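Local coordinates for protein glutaconate CoA-transferase subunit A (Acidaminococcus fermentans, PDB 1POI) that forms the large subunit of an enzyme that transfers coenzyme A from acetyl-CoA to glutaconate or (R)-2-hydroxyglutarate in the fermentation of glutamate, at residues K303-P306 with G307-Y310; N292-A296 with T297-N301; E213-D217 with E218-R222. All coordinates share one frame; numbering follows the deposited sequence.

Contact 1: residues K303-P306 with G307-Y310; sequences KVVP and GLGY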
loop_
_atom_site.group_PDB
_atom_site.type_symbol
_atom_site.label_atom_id
_atom_site.label_comp_id
_atom_site.label_asym_id
_atom_site.label_seq_id
_atom_site.Cartn_x
_atom_site.Cartn_y
_atom_site.Cartn_z
ATOM N N LYS A 303 -19.172 -2.790 -8.920
ATOM C CA LYS A 303 -17.850 -2.559 -8.385
ATOM C C LYS A 303 -17.254 -1.177 -8.605
ATOM O O LYS A 303 -17.515 -0.495 -9.597
ATOM C CB LYS A 303 -16.890 -3.654 -8.840
ATOM C CG LYS A 303 -17.262 -5.013 -8.233
ATOM C CD LYS A 303 -16.312 -6.136 -8.630
ATOM C CE LYS A 303 -16.885 -7.466 -8.170
ATOM N NZ LYS A 303 -16.166 -8.640 -8.743
ATOM N N VAL A 304 -16.495 -0.750 -7.611
ATOM C CA VAL A 304 -15.829 0.541 -7.613
ATOM C C VAL A 304 -14.618 0.526 -8.569
ATOM O O VAL A 304 -13.943 -0.507 -8.723
ATOM C CB VAL A 304 -15.420 0.881 -6.133
ATOM C CG1 VAL A 304 -13.985 1.381 -6.012
ATOM C CG2 VAL A 304 -16.402 1.854 -5.541
ATOM N N VAL A 305 -14.384 1.648 -9.252
ATOM C CA VAL A 305 -13.249 1.790 -10.176
ATOM C C VAL A 305 -12.134 2.500 -9.410
ATOM O O VAL A 305 -12.316 3.658 -8.973
ATOM C CB VAL A 305 -13.634 2.654 -11.423
ATOM C CG1 VAL A 305 -12.400 2.914 -12.303
ATOM C CG2 VAL A 305 -14.755 1.959 -12.237
ATOM N N PRO A 306 -10.994 1.814 -9.181
ATOM C CA PRO A 306 -9.848 2.373 -8.463
ATOM C C PRO A 306 -9.553 3.725 -9.043
ATOM O O PRO A 306 -9.573 3.888 -10.251
ATOM C CB PRO A 306 -8.734 1.394 -8.796
ATOM C CG PRO A 306 -9.424 0.142 -8.819
ATOM C CD PRO A 306 -10.671 0.466 -9.645
ATOM N N GLY A 307 -9.314 4.706 -8.198
ATOM C CA GLY A 307 -9.048 6.033 -8.711
ATOM C C GLY A 307 -10.293 6.888 -8.663
ATOM O O GLY A 307 -10.224 8.089 -8.378
ATOM N N LEU A 308 -11.439 6.283 -8.938
ATOM C CA LEU A 308 -12.681 7.034 -8.894
ATOM C C LEU A 308 -13.425 6.823 -7.577
ATOM O O LEU A 308 -14.054 7.740 -7.042
ATOM C CB LEU A 308 -13.565 6.651 -10.070
ATOM C CG LEU A 308 -13.104 7.130 -11.440
ATOM C CD1 LEU A 308 -14.030 6.567 -12.496
ATOM C CD2 LEU A 308 -13.088 8.642 -11.460
ATOM N N GLY A 309 -13.388 5.605 -7.065
ATOM C CA GLY A 309 -14.069 5.368 -5.814
ATOM C C GLY A 309 -15.526 5.010 -5.998
ATOM O O GLY A 309 -16.198 4.666 -5.040
ATOM N N TYR A 310 -16.027 5.125 -7.218
ATOM C CA TYR A 310 -17.395 4.757 -7.510
ATOM C C TYR A 310 -17.426 3.945 -8.807
ATOM O O TYR A 310 -16.380 3.502 -9.294
ATOM C CB TYR A 310 -18.312 5.972 -7.541
ATOM C CG TYR A 310 -17.865 7.134 -8.392
ATOM C CD1 TYR A 310 -17.915 7.070 -9.779
ATOM C CD2 TYR A 310 -17.482 8.341 -7.807
ATOM C CE1 TYR A 310 -17.608 8.186 -10.569
ATOM C CE2 TYR A 310 -17.177 9.466 -8.589
ATOM C CZ TYR A 310 -17.247 9.380 -9.970
ATOM O OH TYR A 310 -17.016 10.496 -10.748
#

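Contact 2: residues N292-A296 with T297-N301; sequences NKLGA and TRLIN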
loop_
_atom_site.group_PDB
_atom_site.type_symbol
_atom_site.label_atom_id
_atom_site.label_comp_id
_atom_site.label_asym_id
_atom_site.label_seq_id
_atom_site.Cartn_x
_atom_site.Cartn_y
_atom_site.Cartn_z
ATOM N N ASN A 292 -27.895 -14.815 -5.167
ATOM C CA ASN A 292 -28.184 -15.586 -6.349
ATOM C C ASN A 292 -29.371 -15.031 -7.126
ATOM O O ASN A 292 -29.333 -14.929 -8.351
ATOM C CB ASN A 292 -28.323 -17.046 -5.980
ATOM C CG ASN A 292 -26.985 -17.704 -5.785
ATOM O OD1 ASN A 292 -25.963 -17.143 -6.152
ATOM N ND2 ASN A 292 -26.972 -18.899 -5.229
ATOM N N LYS A 293 -30.377 -14.570 -6.399
ATOM C CA LYS A 293 -31.559 -13.990 -7.018
ATOM C C LYS A 293 -31.088 -12.838 -7.882
ATOM O O LYS A 293 -31.502 -12.715 -9.024
ATOM C CB LYS A 293 -32.522 -13.481 -5.942
ATOM C CG LYS A 293 -33.784 -12.859 -6.477
ATOM C CD LYS A 293 -35.044 -13.556 -5.948
ATOM C CE LYS A 293 -36.287 -13.042 -6.671
ATOM N NZ LYS A 293 -36.431 -11.556 -6.501
ATOM N N LEU A 294 -30.214 -12.005 -7.329
ATOM C CA LEU A 294 -29.653 -10.862 -8.043
ATOM C C LEU A 294 -28.860 -11.294 -9.281
ATOM O O LEU A 294 -29.015 -10.709 -10.357
ATOM C CB LEU A 294 -28.753 -10.046 -7.125
ATOM C CG LEU A 294 -29.494 -9.216 -6.086
ATOM C CD1 LEU A 294 -28.493 -8.560 -5.198
ATOM C CD2 LEU A 294 -30.387 -8.175 -6.752
ATOM N N GLY A 295 -28.030 -12.322 -9.144
ATOM C CA GLY A 295 -27.267 -12.788 -10.286
ATOM C C GLY A 295 -25.863 -12.219 -10.280
ATOM O O GLY A 295 -25.665 -11.065 -9.874
ATOM N N ALA A 296 -24.917 -13.025 -10.781
ATOM C CA ALA A 296 -23.495 -12.702 -10.854
ATOM C C ALA A 296 -23.158 -11.379 -11.507
ATOM O O ALA A 296 -22.783 -10.436 -10.811
ATOM C CB ALA A 296 -22.724 -13.825 -11.545
ATOM N N THR A 297 -23.329 -11.265 -12.821
ATOM C CA THR A 297 -22.949 -10.019 -13.493
ATOM C C THR A 297 -23.519 -8.742 -12.858
ATOM O O THR A 297 -22.832 -7.735 -12.768
ATOM C CB THR A 297 -23.199 -10.048 -15.056
ATOM O OG1 THR A 297 -24.595 -9.897 -15.351
ATOM C CG2 THR A 297 -22.708 -11.359 -15.667
ATOM N N ARG A 298 -24.716 -8.826 -12.303
ATOM C CA ARG A 298 -25.363 -7.673 -11.703
ATOM C C ARG A 298 -24.564 -7.105 -10.571
ATOM O O ARG A 298 -24.535 -5.895 -10.389
ATOM C CB ARG A 298 -26.757 -8.038 -11.182
ATOM C CG ARG A 298 -27.387 -6.918 -10.383
ATOM C CD ARG A 298 -28.898 -7.013 -10.234
ATOM N NE ARG A 298 -29.397 -5.710 -9.806
ATOM C CZ ARG A 298 -30.680 -5.365 -9.783
ATOM N NH1 ARG A 298 -31.609 -6.233 -10.167
ATOM N NH2 ARG A 298 -31.038 -4.150 -9.370
ATOM N N LEU A 299 -23.969 -7.986 -9.775
ATOM C CA LEU A 299 -23.164 -7.575 -8.623
ATOM C C LEU A 299 -21.833 -7.008 -9.082
ATOM O O LEU A 299 -21.385 -5.959 -8.591
ATOM C CB LEU A 299 -22.956 -8.760 -7.676
ATOM C CG LEU A 299 -24.269 -9.289 -7.071
ATOM C CD1 LEU A 299 -23.963 -10.486 -6.226
ATOM C CD2 LEU A 299 -25.005 -8.188 -6.290
ATOM N N ILE A 300 -21.239 -7.693 -10.059
ATOM C CA ILE A 300 -19.958 -7.318 -10.668
ATOM C C ILE A 300 -20.002 -5.903 -11.242
ATOM O O ILE A 300 -19.057 -5.130 -11.084
ATOM C CB ILE A 300 -19.592 -8.279 -11.801
ATOM C CG1 ILE A 300 -19.253 -9.652 -11.219
ATOM C CG2 ILE A 300 -18.445 -7.718 -12.614
ATOM C CD1 ILE A 300 -18.732 -10.662 -12.234
ATOM N N ASN A 301 -21.111 -5.540 -11.868
ATOM C CA ASN A 301 -21.219 -4.210 -12.461
ATOM C C ASN A 301 -21.473 -3.095 -11.480
ATOM O O ASN A 301 -21.824 -1.988 -11.869
ATOM C CB ASN A 301 -22.280 -4.197 -13.564
ATOM C CG ASN A 301 -22.072 -5.306 -14.578
ATOM O OD1 ASN A 301 -22.984 -5.653 -15.322
ATOM N ND2 ASN A 301 -20.871 -5.883 -14.605
HETATM O O HOH W 1 -30.914 -9.081 -11.247
#

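Contact 3: residues E213-D217 with E218-R222; sequences EIISD and EEIRR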
loop_
_atom_site.group_PDB
_atom_site.type_symbol
_atom_site.label_atom_id
_atom_site.label_comp_id
_atom_site.label_asym_id
_atom_site.label_seq_id
_atom_site.Cartn_x
_atom_site.Cartn_y
_atom_site.Cartn_z
ATOM N N GLU A 213 -15.622 -9.622 4.231
ATOM C CA GLU A 213 -14.667 -10.699 4.355
ATOM C C GLU A 213 -14.100 -10.793 5.751
ATOM O O GLU A 213 -14.127 -9.836 6.514
ATOM C CB GLU A 213 -13.551 -10.559 3.342
ATOM C CG GLU A 213 -12.962 -9.180 3.292
ATOM C CD GLU A 213 -11.870 -9.073 2.264
ATOM O OE1 GLU A 213 -11.272 -10.127 1.921
ATOM O OE2 GLU A 213 -11.625 -7.928 1.812
ATOM N N ILE A 214 -13.566 -11.965 6.045
ATOM C CA ILE A 214 -12.988 -12.293 7.323
ATOM C C ILE A 214 -11.530 -12.656 7.086
ATOM O O ILE A 214 -11.228 -13.475 6.207
ATOM C CB ILE A 214 -13.748 -13.541 7.942
ATOM C CG1 ILE A 214 -15.212 -13.169 8.247
ATOM C CG2 ILE A 214 -13.031 -14.083 9.182
ATOM C CD1 ILE A 214 -16.029 -14.280 8.875
ATOM N N ILE A 215 -10.626 -12.028 7.836
ATOM C CA ILE A 215 -9.194 -12.340 7.737
ATOM C C ILE A 215 -8.681 -12.828 9.100
ATOM O O ILE A 215 -9.276 -12.522 10.150
ATOM C CB ILE A 215 -8.341 -11.135 7.253
ATOM C CG1 ILE A 215 -8.864 -9.821 7.824
ATOM C CG2 ILE A 215 -8.318 -11.076 5.727
ATOM C CD1 ILE A 215 -7.910 -8.675 7.610
ATOM N N SER A 216 -7.592 -13.592 9.087
ATOM C CA SER A 216 -7.022 -14.128 10.306
ATOM C C SER A 216 -6.656 -13.036 11.270
ATOM O O SER A 216 -6.440 -11.895 10.872
ATOM C CB SER A 216 -5.780 -14.954 10.006
ATOM O OG SER A 216 -4.696 -14.145 9.598
ATOM N N ASP A 217 -6.532 -13.395 12.541
ATOM C CA ASP A 217 -6.179 -12.422 13.562
ATOM C C ASP A 217 -4.781 -11.969 13.312
ATOM O O ASP A 217 -4.517 -10.777 13.391
ATOM C CB ASP A 217 -6.271 -13.010 14.964
ATOM C CG ASP A 217 -7.684 -13.339 15.365
ATOM O OD1 ASP A 217 -8.599 -12.497 15.168
ATOM O OD2 ASP A 217 -7.859 -14.455 15.884
ATOM N N GLU A 218 -3.888 -12.904 12.990
ATOM C CA GLU A 218 -2.504 -12.538 12.700
ATOM C C GLU A 218 -2.453 -11.441 11.621
ATOM O O GLU A 218 -1.814 -10.413 11.808
ATOM C CB GLU A 218 -1.665 -13.747 12.275
ATOM C CG GLU A 218 -0.345 -13.323 11.611
ATOM C CD GLU A 218 0.750 -14.389 11.636
ATOM O OE1 GLU A 218 0.522 -15.516 11.131
ATOM O OE2 GLU A 218 1.859 -14.082 12.146
ATOM N N GLU A 219 -3.224 -11.623 10.555
ATOM C CA GLU A 219 -3.290 -10.688 9.438
ATOM C C GLU A 219 -3.792 -9.263 9.733
ATOM O O GLU A 219 -3.166 -8.276 9.342
ATOM C CB GLU A 219 -4.147 -11.319 8.336
ATOM C CG GLU A 219 -4.260 -10.507 7.060
ATOM C CD GLU A 219 -2.921 -10.285 6.373
ATOM O OE1 GLU A 219 -1.954 -11.049 6.615
ATOM O OE2 GLU A 219 -2.839 -9.330 5.580
ATOM N N ILE A 220 -4.931 -9.152 10.395
ATOM C CA ILE A 220 -5.537 -7.854 10.697
ATOM C C ILE A 220 -4.730 -6.981 11.669
ATOM O O ILE A 220 -5.009 -5.787 11.857
ATOM C CB ILE A 220 -7.013 -8.063 11.188
ATOM C CG1 ILE A 220 -7.813 -6.774 11.066
ATOM C CG2 ILE A 220 -7.042 -8.528 12.615
ATOM C CD1 ILE A 220 -9.301 -7.016 10.873
ATOM N N ARG A 221 -3.710 -7.576 12.268
ATOM C CA ARG A 221 -2.875 -6.856 13.205
ATOM C C ARG A 221 -1.592 -6.377 12.564
ATOM O O ARG A 221 -0.923 -5.498 13.113
ATOM C CB ARG A 221 -2.569 -7.731 14.404
ATOM C CG ARG A 221 -3.763 -7.923 15.274
ATOM C CD ARG A 221 -3.717 -9.239 16.019
ATOM N NE ARG A 221 -5.055 -9.530 16.531
ATOM C CZ ARG A 221 -5.649 -8.821 17.483
ATOM N NH1 ARG A 221 -5.019 -7.792 18.043
ATOM N NH2 ARG A 221 -6.903 -9.078 17.814
ATOM N N ARG A 222 -1.259 -6.942 11.400
ATOM C CA ARG A 222 -0.061 -6.562 10.648
ATOM C C ARG A 222 0.077 -5.032 10.499
ATOM O O ARG A 222 1.186 -4.521 10.385
ATOM C CB ARG A 222 -0.054 -7.241 9.270
ATOM C CG ARG A 222 0.920 -8.407 9.125
ATOM C CD ARG A 222 0.659 -9.507 10.134
ATOM N NE ARG A 222 1.667 -10.571 10.095
ATOM C CZ ARG A 222 1.766 -11.491 9.134
ATOM N NH1 ARG A 222 0.916 -11.498 8.110
ATOM N NH2 ARG A 222 2.753 -12.381 9.168
#

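Contact 1: residues K303-P306 with G307-Y310
A type II beta turn, with Pro306 and Gly307 at its two corners, reverses the chain between Val305 and Leu308 in the loop that follows helix 296-300. Leu308 N donates to Val305 O at 2.8 Å, which closes the turn, and the backbone angles are the expected ones: Pro306 is extended (phi -48°, psi 135°), while Gly307 has a positive phi. Glycine suits that second corner because a beta carbon there would be pressed against Pro306 O. The same acceptor is used again one residue later, for Gly309 N reaches Val305 O at 2.9 Å. The two donors come from opposite faces of the carbonyl plane, so one oxygen holds two successive amides, those of Leu308 and Gly309, of the returning arm. Gly309, also at positive phi, then carries the chain back alongside Val304, and Val305 N donates to Tyr310 O at 2.7 Å. The path of the chain thus resembles a hairpin, although neither arm is a regular strand. Beside that last bond, Val304 CA lies 3.4 Å from Tyr310 O in a CA-H...O contact.

Side chains add a small apolar patch. Val305 and Leu308 lie side by side and point the same way; CG1 of Val305, placed opposite the backbone N (chi1 174°), meets CD1 of Leu308 at 4.0 Å. Leu308 CB also rests over the centre of one face of the Tyr310 ring, 4.3 Å above its plane. Tyr310 leads into an interface, its OH bonded to the backbone of a chain of another protein, whereas Val305 and Pro306 pack on Ile214 and Glu213 of a second copy of this subunit. The arrangement is that of a Pro-Gly type II turn closing a short hairpin-like loop at a subunit interface.

Contact 2: residues N292-A296 with T297-N301
Leu294 and Arg298 face each other across a helix-glycine-helix bend, in which Gly295 ends helix 287-294 with a positive phi and serves as the N-cap residue of helix 296-300. The two side chains pass at a slant. Leu294 sends its CD2 over one face of the Arg298 guanidinium, 3.8 Å above the plane and displaced toward the rim, and the same methyl lies 4.0 Å from Arg298 CD. With CG opposite the backbone N (chi1 172°) and the chain extended, Arg298 reaches back past Leu294, and its NH2 forms a salt bridge with Asp256, just before helix 257-266. The other branch of Leu294 serves a different neighbour: CD1 touches Leu299 CD2 at 3.7 Å, these two leucines crossing nearly at a right angle.

In the backbone, Ala296 O starts the second helix by accepting from both Leu299 N and Ile300 N, the latter at 3.2 Å. Asn292 OD1 of a second copy of the subunit takes the Thr297 N-H. Where the first helix stops, a water donates to Leu294 O at 2.7 Å and, lying in the guanidinium plane, accepts from Arg298 NH1 at 3.1 Å.

Contact 3: residues E213-D217 with E218-R222
Ser216 caps the N-terminus of helix 217-221: its OG accepts from Glu219 N at 3.1 Å, and a chi1 of 71°, with OG between the backbone N and the carbonyl carbon, brings the hydroxyl round to that amide. Among the backbone bonds, Ile220 N meets Ser216 O at 3.2 Å with a nearly straight N-H (167°), whereas the next one, from Arg221 N to Asp217 O, is weak; Arg222 N donates in turn to Glu219 O.

Apolar contact joins the residue before the cap to the fourth residue of the helix, the spacing of a hydrophobic staple. Ile215 and Ile220 cross at about a right angle, and Ile215 CD1 touches Ile220 CB at 3.7 Å; Glu219 CG lies 4.1 Å from the same methyl, Ile215 CD1.

Charge pairing links Glu218, Glu219 and Arg222 in a salt-bridge network. Arg222 lies between the two acids: Glu219 OE1 is in the guanidinium plane, at its edge, 3.3 Å from Arg222 NH1, a salt bridge whose hydrogen bond is weak, while Glu218 lays its CG over the centre of one face, 3.7 Å above the plane. Glu218 OE2 pairs with Arg222 NH2 by charge alone, and Arg222 NH2 also meets Glu218 of a third copy of the subunit.

Strand 213-214, which leads into the helix, pairs with strand 181-182, Glu213 and Ile215 both being bonded to Ala182 through the backbone; Ile214 packs on strand 236-239, and Arg221 forms a salt bridge with Asp185 in the loop after strand 181-182.

The three contacts show how short local motifs can furnish subunit interfaces. Contacts 1 and 2 adjoin in sequence, with centres 18 Å apart, yet do not otherwise touch. Contact 3 comes earlier in the chain, its centre 24 Å from that of contact 1 and 27 Å from that of contact 2; within one chain the nearest atoms are about 11 and 13 Å apart. All three touch a second copy of the subunit. There contact 1 and contact 3 do meet, between chains: Pro306 packs on Ile215, and Gly307 on Glu219. In this enzyme the catalytic glutamate belongs to the partner subunit B, not to these segments.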